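Local coordinates for Glyoxalase/bleomycin resistance protein/dioxygenase (Alicyclobacillus acidocaldarius subsp. acidocaldarius, PDB 3RRI) that probably acts as a metal-dependent enzyme of the vicinal oxygen chelate superfamily, possibly a dioxygenase, although its substrate is not established, at residues D21-F26 and D41-D46; D25-K30 and L52-S57; L45-D50 and L123-Y128. One frame throughout, in Å; residues are numbered along the deposited sequence.

Contact 1: residues D21-F26 and D41-D46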
loop_
_atom_site.group_PDB
_atom_site.type_symbol
_atom_site.label_atom_id
_atom_site.label_comp_id
_atom_site.label_asym_id
_atom_site.label_seq_id
_atom_site.Cartn_x
_atom_site.Cartn_y
_atom_site.Cartn_z
ATOM N N ASP A 21 23.372 -19.356 22.006
ATOM C CA ASP A 21 24.320 -18.269 21.792
ATOM C C ASP A 21 24.971 -18.361 20.425
ATOM O O ASP A 21 25.165 -17.328 19.762
ATOM C CB ASP A 21 25.401 -18.212 22.884
ATOM C CG ASP A 21 24.885 -17.617 24.192
ATOM O OD1 ASP A 21 23.835 -16.937 24.181
ATOM O OD2 ASP A 21 25.558 -17.817 25.223
ATOM N N GLU A 22 25.293 -19.573 20.016
ATOM C CA GLU A 22 25.910 -19.812 18.712
ATOM C C GLU A 22 24.925 -19.462 17.583
ATOM O O GLU A 22 25.306 -18.939 16.541
ATOM C CB GLU A 22 26.319 -21.276 18.633
ATOM C CG GLU A 22 27.015 -21.714 17.361
ATOM C CD GLU A 22 27.273 -23.198 17.342
ATOM O OE1 GLU A 22 26.345 -23.969 17.699
ATOM O OE2 GLU A 22 28.392 -23.616 16.945
ATOM N N ALA A 23 23.643 -19.755 17.799
ATOM C CA ALA A 23 22.600 -19.416 16.841
ATOM C C ALA A 23 22.403 -17.893 16.721
ATOM O O ALA A 23 22.202 -17.360 15.612
ATOM C CB ALA A 23 21.291 -20.063 17.278
ATOM N N TYR A 24 22.411 -17.203 17.861
ATOM C CA TYR A 24 22.447 -15.743 17.898
ATOM C C TYR A 24 23.599 -15.166 17.067
ATOM O O TYR A 24 23.380 -14.267 16.263
ATOM C CB TYR A 24 22.519 -15.225 19.346
ATOM C CG TYR A 24 22.732 -13.734 19.435
ATOM C CD1 TYR A 24 21.664 -12.856 19.477
ATOM C CD2 TYR A 24 24.016 -13.186 19.447
ATOM C CE1 TYR A 24 21.856 -11.495 19.544
ATOM C CE2 TYR A 24 24.224 -11.819 19.528
ATOM C CZ TYR A 24 23.141 -10.965 19.581
ATOM O OH TYR A 24 23.379 -9.604 19.641
ATOM N N ASP A 25 24.804 -15.699 17.277
ATOM C CA ASP A 25 26.009 -15.245 16.556
ATOM C C ASP A 25 25.799 -15.374 15.046
ATOM O O ASP A 25 26.159 -14.477 14.275
ATOM C CB ASP A 25 27.238 -16.075 16.978
ATOM C CG ASP A 25 27.646 -15.867 18.453
ATOM O OD1 ASP A 25 27.161 -14.923 19.132
ATOM O OD2 ASP A 25 28.485 -16.675 18.934
ATOM N N PHE A 26 25.173 -16.468 14.620
ATOM C CA PHE A 26 24.956 -16.722 13.216
ATOM C C PHE A 26 23.866 -15.796 12.666
ATOM O O PHE A 26 24.064 -15.071 11.687
ATOM C CB PHE A 26 24.582 -18.175 12.975
ATOM C CG PHE A 26 24.379 -18.507 11.537
ATOM C CD1 PHE A 26 25.475 -18.878 10.740
ATOM C CD2 PHE A 26 23.109 -18.423 10.935
ATOM C CE1 PHE A 26 25.292 -19.152 9.412
ATOM C CE2 PHE A 26 22.922 -18.708 9.619
ATOM C CZ PHE A 26 24.030 -19.063 8.833
ATOM N N ASP A 41 14.955 -22.060 26.394
ATOM C CA ASP A 41 14.861 -23.145 25.416
ATOM C C ASP A 41 14.741 -22.686 23.950
ATOM O O ASP A 41 14.670 -23.523 23.053
ATOM C CB ASP A 41 13.707 -24.103 25.776
ATOM C CG ASP A 41 12.321 -23.482 25.606
ATOM O OD1 ASP A 41 12.203 -22.276 25.308
ATOM O OD2 ASP A 41 11.319 -24.225 25.747
ATOM N N ARG A 42 14.722 -21.372 23.717
ATOM C CA ARG A 42 14.591 -20.874 22.343
ATOM C C ARG A 42 14.921 -19.408 22.208
ATOM O O ARG A 42 14.852 -18.667 23.162
ATOM C CB ARG A 42 13.160 -21.106 21.826
ATOM C CG ARG A 42 12.111 -20.169 22.456
ATOM C CD ARG A 42 10.681 -20.607 22.241
ATOM N NE ARG A 42 10.330 -21.739 23.091
ATOM C CZ ARG A 42 9.216 -22.450 22.987
ATOM N NH1 ARG A 42 8.311 -22.177 22.053
ATOM N NH2 ARG A 42 9.036 -23.474 23.803
ATOM N N ILE A 43 15.304 -18.996 20.993
ATOM C CA ILE A 43 15.359 -17.566 20.641
ATOM C C ILE A 43 14.493 -17.333 19.418
ATOM O O ILE A 43 14.374 -18.203 18.549
ATOM C CB ILE A 43 16.791 -17.028 20.376
ATOM C CG1 ILE A 43 17.426 -17.710 19.157
ATOM C CG2 ILE A 43 17.667 -17.186 21.619
ATOM C CD1 ILE A 43 18.716 -17.029 18.729
ATOM N N THR A 44 13.860 -16.160 19.379
ATOM C CA THR A 44 13.004 -15.775 18.264
ATOM C C THR A 44 13.567 -14.586 17.519
ATOM O O THR A 44 14.166 -13.683 18.107
ATOM C CB THR A 44 11.557 -15.462 18.724
ATOM O OG1 THR A 44 11.484 -14.166 19.335
ATOM C CG2 THR A 44 11.097 -16.560 19.675
ATOM N N LEU A 45 13.388 -14.613 16.202
ATOM C CA LEU A 45 14.121 -13.714 15.323
ATOM C C LEU A 45 13.187 -13.126 14.298
ATOM O O LEU A 45 12.287 -13.803 13.809
ATOM C CB LEU A 45 15.188 -14.491 14.601
ATOM C CG LEU A 45 16.247 -15.176 15.433
ATOM C CD1 LEU A 45 16.995 -16.201 14.548
ATOM C CD2 LEU A 45 17.196 -14.179 16.015
ATOM N N ASP A 46 13.426 -11.870 13.946
ATOM C CA ASP A 46 12.802 -11.238 12.807
ATOM C C ASP A 46 13.783 -11.575 11.669
ATOM O O ASP A 46 14.893 -11.004 11.562
ATOM C CB ASP A 46 12.617 -9.735 13.047
ATOM C CG ASP A 46 12.288 -8.949 11.807
ATOM O OD1 ASP A 46 12.349 -9.496 10.682
ATOM O OD2 ASP A 46 11.943 -7.735 11.963
#
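The backbones of 21-26, a stretch of helix, and of 41-46, mostly strand, come nearest at Tyr24 and Ile43, whose CA atoms lie 7.8 Å apart. The helix sits on a face of the sheet, as in the beta-alpha-beta-beta-beta module of the vicinal oxygen chelate fold: helix 20-30 follows strand 10-17, and strands 34-39, 42-47 and 50-56 come after it. No hydrogen bond joins the two segments, and the interface is small, 108 Å² summed over both sides. Ile43 supplies the largest share of it. CG1 of Ile43 stands between its own backbone N and carbonyl carbon (chi1 64°), and an extended second torsion (chi2 170°) carries CD1 up to the helix. All strand-side approaches within 4.5 Å come from this one methyl. Ile43 CD1 meets Ala23 CB at 4.2 Å and Tyr24 CB at 4.3 Å, so it is the root of the tyrosine, not its ring, that takes part. Leu45, two residues further along the strand, also points toward the helix but stays farther off, its side chain no nearer than 5.4 Å to 21-26. Strand 34-39 adds Leu35, against Tyr24, and Arg38, against Ile43, and Tyr24 also touches Leu35 of a third subunit. At the start of the strand segment, Arg42 grips the preceding Asp41 side-on: Arg42 NE reaches Asp41 OD1 at 3.0 Å, a salt bridge, with NH2 bonded to OD2, both nearly straight. Across the helix-strand interface itself, the closest approach is backbone to side chain: Tyr24 N lies 3.8 Å from Ile43 CD1.

Contact 2: residues D25-K30 and L52-S57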
loop_
_atom_site.group_PDB
_atom_site.type_symbol
_atom_site.label_atom_id
_atom_site.label_comp_id
_atom_site.label_asym_id
_atom_site.label_seq_id
_atom_site.Cartn_x
_atom_site.Cartn_y
_atom_site.Cartn_z
ATOM N N ASP A 25 24.804 -15.699 17.277
ATOM C CA ASP A 25 26.009 -15.245 16.556
ATOM C C ASP A 25 25.799 -15.374 15.046
ATOM O O ASP A 25 26.159 -14.477 14.275
ATOM C CB ASP A 25 27.238 -16.075 16.978
ATOM C CG ASP A 25 27.646 -15.867 18.453
ATOM O OD1 ASP A 25 27.161 -14.923 19.132
ATOM O OD2 ASP A 25 28.485 -16.675 18.934
ATOM N N PHE A 26 25.173 -16.468 14.620
ATOM C CA PHE A 26 24.956 -16.722 13.216
ATOM C C PHE A 26 23.866 -15.796 12.666
ATOM O O PHE A 26 24.064 -15.071 11.687
ATOM C CB PHE A 26 24.582 -18.175 12.975
ATOM C CG PHE A 26 24.379 -18.507 11.537
ATOM C CD1 PHE A 26 25.475 -18.878 10.740
ATOM C CD2 PHE A 26 23.109 -18.423 10.935
ATOM C CE1 PHE A 26 25.292 -19.152 9.412
ATOM C CE2 PHE A 26 22.922 -18.708 9.619
ATOM C CZ PHE A 26 24.030 -19.063 8.833
ATOM N N TYR A 27 22.675 -15.856 13.258
ATOM C CA TYR A 27 21.528 -15.197 12.669
ATOM C C TYR A 27 21.503 -13.684 12.865
ATOM O O TYR A 27 21.050 -12.978 12.002
ATOM C CB TYR A 27 20.206 -15.792 13.210
ATOM C CG TYR A 27 19.933 -17.131 12.580
ATOM C CD1 TYR A 27 19.465 -17.215 11.281
ATOM C CD2 TYR A 27 20.202 -18.342 13.259
ATOM C CE1 TYR A 27 19.265 -18.428 10.659
ATOM C CE2 TYR A 27 20.025 -19.580 12.625
ATOM C CZ TYR A 27 19.544 -19.628 11.323
ATOM O OH TYR A 27 19.338 -20.817 10.694
ATOM N N VAL A 28 21.927 -13.218 14.026
ATOM C CA VAL A 28 21.882 -11.805 14.351
ATOM C C VAL A 28 23.215 -11.168 13.953
ATOM O O VAL A 28 23.260 -10.353 13.035
ATOM C CB VAL A 28 21.579 -11.559 15.829
ATOM C CG1 VAL A 28 21.616 -10.096 16.150
ATOM C CG2 VAL A 28 20.196 -12.172 16.229
ATOM N N THR A 29 24.296 -11.560 14.598
ATOM C CA THR A 29 25.553 -10.853 14.385
ATOM C C THR A 29 26.028 -10.949 12.941
ATOM O O THR A 29 26.396 -9.924 12.353
ATOM C CB THR A 29 26.667 -11.362 15.303
ATOM O OG1 THR A 29 26.242 -11.282 16.674
ATOM C CG2 THR A 29 27.945 -10.496 15.146
ATOM N N LYS A 30 26.036 -12.143 12.366
ATOM C CA LYS A 30 26.526 -12.265 10.987
ATOM C C LYS A 30 25.438 -12.036 9.962
ATOM O O LYS A 30 25.603 -11.212 9.071
ATOM C CB LYS A 30 27.191 -13.609 10.737
ATOM C CG LYS A 30 28.494 -13.812 11.509
ATOM C CD LYS A 30 28.685 -15.236 11.947
ATOM C CE LYS A 30 28.596 -16.210 10.804
ATOM N NZ LYS A 30 29.109 -17.559 11.230
ATOM N N LEU A 52 11.636 -16.533 12.587
ATOM C CA LEU A 52 12.381 -17.784 12.725
ATOM C C LEU A 52 12.582 -18.035 14.219
ATOM O O LEU A 52 12.935 -17.131 14.955
ATOM C CB LEU A 52 13.743 -17.674 12.003
ATOM C CG LEU A 52 14.567 -18.947 11.997
ATOM C CD1 LEU A 52 13.936 -20.107 11.190
ATOM C CD2 LEU A 52 15.995 -18.590 11.437
ATOM N N VAL A 53 12.351 -19.265 14.666
ATOM C CA VAL A 53 12.546 -19.626 16.053
ATOM C C VAL A 53 13.527 -20.790 16.064
ATOM O O VAL A 53 13.289 -21.835 15.438
ATOM C CB VAL A 53 11.244 -20.052 16.763
ATOM C CG1 VAL A 53 11.558 -20.437 18.181
ATOM C CG2 VAL A 53 10.113 -18.954 16.722
ATOM N N CYS A 54 14.629 -20.569 16.783
ATOM C CA CYS A 54 15.652 -21.570 16.978
ATOM C C CYS A 54 15.412 -22.211 18.337
ATOM O O CYS A 54 15.510 -21.547 19.398
ATOM C CB CYS A 54 17.009 -20.912 16.972
ATOM S SG CYS A 54 17.546 -20.194 15.385
ATOM N N HIS A 55 15.069 -23.485 18.284
ATOM C CA HIS A 55 14.780 -24.277 19.481
ATOM C C HIS A 55 16.005 -25.077 19.954
ATOM O O HIS A 55 16.589 -25.845 19.161
ATOM C CB HIS A 55 13.653 -25.251 19.184
ATOM C CG HIS A 55 12.338 -24.594 18.999
ATOM N ND1 HIS A 55 11.522 -24.253 20.056
ATOM C CD2 HIS A 55 11.708 -24.190 17.875
ATOM C CE1 HIS A 55 10.441 -23.659 19.579
ATOM N NE2 HIS A 55 10.524 -23.622 18.259
ATOM N N LEU A 56 16.368 -24.923 21.229
ATOM C CA LEU A 56 17.499 -25.650 21.804
ATOM C C LEU A 56 17.199 -27.145 21.723
ATOM O O LEU A 56 16.207 -27.639 22.311
ATOM C CB LEU A 56 17.755 -25.214 23.239
ATOM C CG LEU A 56 18.899 -25.947 23.966
ATOM C CD1 LEU A 56 20.262 -25.597 23.295
ATOM C CD2 LEU A 56 18.872 -25.599 25.447
ATOM N N SER A 57 18.022 -27.875 20.984
ATOM C CA SER A 57 17.695 -29.251 20.622
ATOM C C SER A 57 18.928 -30.050 20.178
ATOM O O SER A 57 19.872 -29.506 19.566
ATOM C CB SER A 57 16.662 -29.275 19.493
ATOM O OG SER A 57 16.357 -30.588 19.077
#
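Tyr27, Leu52 and Cys54 make this contact between them, and all three are buried. Tyr27 has the largest share: its ring leaves helix 20-30 and reaches strand 50-56, although the nearest CA atoms, those of Tyr27 and Leu52, are 9.5 Å apart. The Leu52 side chain crosses the tyrosine side chain at about a right angle and puts one methyl over a ring face. Leu52 CD2 is 3.8 Å from the Tyr27 ring centroid and 28° off the normal, a CH-pi contact displaced toward the rim. Leu52 CD2 comes closest to Tyr27 CE1, at 3.4 Å. CG of Leu52 lies opposite the backbone N (chi1 -176°), and this turn brings the branch up to the ring. The opposite face is taken by Phe26, the preceding residue on the helix, whose CD2 lies over the ring centre; the tyrosine is therefore held between two apolar groups. On the same side of the ring plane as Leu52, Cys54 SG lies toward the CD2-CE2 side, 3.8 Å from Tyr27 CE2. The sulfur stands 43° off the normal, an oblique sulfur-aromatic contact. Beyond the ring, the phenol OH is hydrogen-bonded to Asp117 OD2, which fixes the polar end while Ile15 and Leu45 add to the packing. Such an aromatic side chain laid from a helix onto its sheet is helix-on-sheet core packing, here in one beta-alpha-beta-beta-beta module of the glyoxalase-type fold.

Contact 3: residues L45-D50 and L123-Y128. With ACT (acetate ion), chain D.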
loop_
_atom_site.group_PDB
_atom_site.type_symbol
_atom_site.label_atom_id
_atom_site.label_comp_id
_atom_site.label_asym_id
_atom_site.label_seq_id
_atom_site.Cartn_x
_atom_site.Cartn_y
_atom_site.Cartn_z
ATOM N N LEU A 45 13.388 -14.613 16.202
ATOM C CA LEU A 45 14.121 -13.714 15.323
ATOM C C LEU A 45 13.187 -13.126 14.298
ATOM O O LEU A 45 12.287 -13.803 13.809
ATOM C CB LEU A 45 15.188 -14.491 14.601
ATOM C CG LEU A 45 16.247 -15.176 15.433
ATOM C CD1 LEU A 45 16.995 -16.201 14.548
ATOM C CD2 LEU A 45 17.196 -14.179 16.015
ATOM N N ASP A 46 13.426 -11.870 13.946
ATOM C CA ASP A 46 12.802 -11.238 12.807
ATOM C C ASP A 46 13.783 -11.575 11.669
ATOM O O ASP A 46 14.893 -11.004 11.562
ATOM C CB ASP A 46 12.617 -9.735 13.047
ATOM C CG ASP A 46 12.288 -8.949 11.807
ATOM O OD1 ASP A 46 12.349 -9.496 10.682
ATOM O OD2 ASP A 46 11.943 -7.735 11.963
ATOM N N PHE A 47 13.360 -12.554 10.877
ATOM C CA PHE A 47 14.149 -13.135 9.800
ATOM C C PHE A 47 13.574 -12.557 8.496
ATOM O O PHE A 47 12.610 -13.082 7.917
ATOM C CB PHE A 47 14.052 -14.660 9.874
ATOM C CG PHE A 47 14.745 -15.372 8.740
ATOM C CD1 PHE A 47 16.070 -15.729 8.862
ATOM C CD2 PHE A 47 14.046 -15.765 7.621
ATOM C CE1 PHE A 47 16.699 -16.422 7.823
ATOM C CE2 PHE A 47 14.638 -16.470 6.588
ATOM C CZ PHE A 47 15.994 -16.785 6.690
ATOM N N PHE A 48 14.137 -11.428 8.033
ATOM C CA PHE A 48 13.688 -10.758 6.804
ATOM C C PHE A 48 12.197 -10.417 6.822
ATOM O O PHE A 48 11.542 -10.330 5.790
ATOM C CB PHE A 48 14.031 -11.602 5.557
ATOM C CG PHE A 48 15.493 -11.878 5.393
ATOM C CD1 PHE A 48 16.257 -11.058 4.589
ATOM C CD2 PHE A 48 16.117 -12.921 6.045
ATOM C CE1 PHE A 48 17.633 -11.308 4.445
ATOM C CE2 PHE A 48 17.498 -13.171 5.887
ATOM C CZ PHE A 48 18.227 -12.351 5.060
ATOM N N GLY A 49 11.676 -10.202 8.030
ATOM C CA GLY A 49 10.279 -9.800 8.202
ATOM C C GLY A 49 9.345 -10.948 8.544
ATOM O O GLY A 49 8.182 -10.699 8.881
ATOM N N ASP A 50 9.820 -12.176 8.417
ATOM C CA ASP A 50 9.087 -13.383 8.896
ATOM C C ASP A 50 9.695 -13.775 10.254
ATOM O O ASP A 50 10.628 -13.125 10.748
ATOM C CB ASP A 50 9.135 -14.473 7.852
ATOM C CG ASP A 50 8.296 -14.122 6.655
ATOM O OD1 ASP A 50 7.090 -13.918 6.793
ATOM O OD2 ASP A 50 8.806 -14.014 5.531
ATOM N N LEU A 123 19.857 -22.756 4.553
ATOM C CA LEU A 123 19.167 -21.548 4.152
ATOM C C LEU A 123 19.370 -21.386 2.667
ATOM O O LEU A 123 20.521 -21.304 2.220
ATOM C CB LEU A 123 19.742 -20.342 4.853
ATOM C CG LEU A 123 19.470 -20.193 6.360
ATOM C CD1 LEU A 123 20.228 -21.236 7.120
ATOM C CD2 LEU A 123 19.810 -18.784 6.822
ATOM N N GLU A 124 18.288 -21.309 1.909
ATOM C CA GLU A 124 18.388 -21.031 0.480
ATOM C C GLU A 124 17.762 -19.687 0.151
ATOM O O GLU A 124 16.644 -19.386 0.585
ATOM C CB GLU A 124 17.725 -22.102 -0.364
ATOM C CG GLU A 124 17.918 -21.837 -1.865
ATOM C CD GLU A 124 17.101 -22.718 -2.798
ATOM O OE1 GLU A 124 16.058 -23.278 -2.369
ATOM O OE2 GLU A 124 17.514 -22.846 -3.989
ATOM N N PHE A 125 18.472 -18.855 -0.607
ATOM C CA PHE A 125 17.955 -17.588 -1.081
ATOM C C PHE A 125 17.875 -17.635 -2.574
ATOM O O PHE A 125 18.776 -18.204 -3.198
ATOM C CB PHE A 125 18.799 -16.421 -0.575
ATOM C CG PHE A 125 18.834 -16.355 0.913
ATOM C CD1 PHE A 125 17.774 -15.740 1.595
ATOM C CD2 PHE A 125 19.821 -16.957 1.642
ATOM C CE1 PHE A 125 17.745 -15.708 2.983
ATOM C CE2 PHE A 125 19.790 -16.912 3.033
ATOM C CZ PHE A 125 18.735 -16.298 3.701
ATOM N N LYS A 126 16.803 -17.092 -3.139
ATOM C CA LYS A 126 16.523 -17.231 -4.552
ATOM C C LYS A 126 16.108 -15.898 -5.181
ATOM O O LYS A 126 15.597 -15.013 -4.521
ATOM C CB LYS A 126 15.371 -18.229 -4.801
ATOM C CG LYS A 126 15.604 -19.641 -4.335
ATOM C CD LYS A 126 14.555 -20.623 -4.902
ATOM C CE LYS A 126 13.291 -20.633 -3.995
ATOM N NZ LYS A 126 12.353 -21.774 -4.371
ATOM N N TYR A 127 16.346 -15.787 -6.479
ATOM C CA TYR A 127 15.801 -14.742 -7.297
ATOM C C TYR A 127 15.340 -15.338 -8.623
ATOM O O TYR A 127 16.154 -15.950 -9.336
ATOM C CB TYR A 127 16.860 -13.650 -7.559
ATOM C CG TYR A 127 16.451 -12.695 -8.624
ATOM C CD1 TYR A 127 15.570 -11.672 -8.352
ATOM C CD2 TYR A 127 16.909 -12.839 -9.952
ATOM C CE1 TYR A 127 15.172 -10.802 -9.298
ATOM C CE2 TYR A 127 16.488 -11.965 -10.921
ATOM C CZ TYR A 127 15.604 -10.957 -10.598
ATOM O OH TYR A 127 15.168 -10.060 -11.554
ATOM N N TYR A 128 14.061 -15.159 -8.988
ATOM C CA TYR A 128 13.496 -15.670 -10.222
ATOM C C TYR A 128 13.495 -14.587 -11.286
ATOM O O TYR A 128 13.101 -13.444 -11.046
ATOM C CB TYR A 128 12.038 -16.198 -10.019
ATOM C CG TYR A 128 11.963 -17.512 -9.272
ATOM C CD1 TYR A 128 11.831 -18.705 -9.952
ATOM C CD2 TYR A 128 12.008 -17.537 -7.878
ATOM C CE1 TYR A 128 11.771 -19.913 -9.280
ATOM C CE2 TYR A 128 11.942 -18.748 -7.170
ATOM C CZ TYR A 128 11.803 -19.932 -7.874
ATOM O OH TYR A 128 11.737 -21.108 -7.154
HETATM C C ACT D . 11.280 -24.475 -7.419
HETATM O O ACT D . 11.466 -23.518 -8.236
HETATM O OXT ACT D . 11.388 -24.237 -6.185
HETATM C CH3 ACT D . 10.922 -25.842 -7.908
#
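An aromatic and aliphatic core contact joins the end of strand 42-47 and the turn that follows it to strand 122-128, two parts of the fold that belong to different sheets. The nearest CA atoms, Phe47 to Leu123 and Phe48 to Phe125, are both 11.3 Å apart, so side chains alone bridge the gap. Phe47 and Phe125 reach in from opposite directions and meet with CZ of Phe47 4.1 Å from CZ of Phe125. At its edge, near the ring plane, Phe47 also receives Leu123 CD2, 4.0 Å from Phe47 CE1. Phe48 CD2 lies over the centre of the Phe47 ring. Phe48 comes across Phe125 at about a right angle; CE2 of Phe48 is 3.9 Å from CE1 of Phe125, and the ring planes incline at 53°, an oblique pair. Leu84 of helix 78-90 packs on both of these rings.

The type I' turn from Phe47 to Asp50 sets up this presentation. Phe47 and Asp50 pair through two backbone hydrogen bonds, and Asp46 OD1 accepts from Gly49 N at 2.8 Å in an Asx motif.

Farther along strand 122-128, Tyr128 OH, which accepts from Lys126 NZ, donates to an acetate ion, probably a crystallisation component. Across the two segments, however, no hydrogen bond forms: cohesion between the sheets here is apolar, and the hydrogen bonds within 45-50 shape the turn.

Overall arrangement
Contacts 1 and 2 are neighbours, their centres about 3 Å apart: both start on helix 20-30, share Asp25 and Phe26, and reach adjacent antiparallel strands, 42-47 and then 50-56, of one four-stranded sheet. Contact 3 lies about 16 Å from contact 1 and 14 Å from contact 2, measured between centres, and nearer the centre of the folded chain. It shares Leu45 and Asp46 with contact 1 and continues from strand 42-47 to strand 122-128 of the other sheet. The segments of contacts 2 and 3 alternate along the chain: 25-30, 45-50, 52-57, 123-128. Together, the first two fasten a helix to its own sheet, whereas the third ties that sheet to the second, C-terminal half of the glyoxalase-type fold.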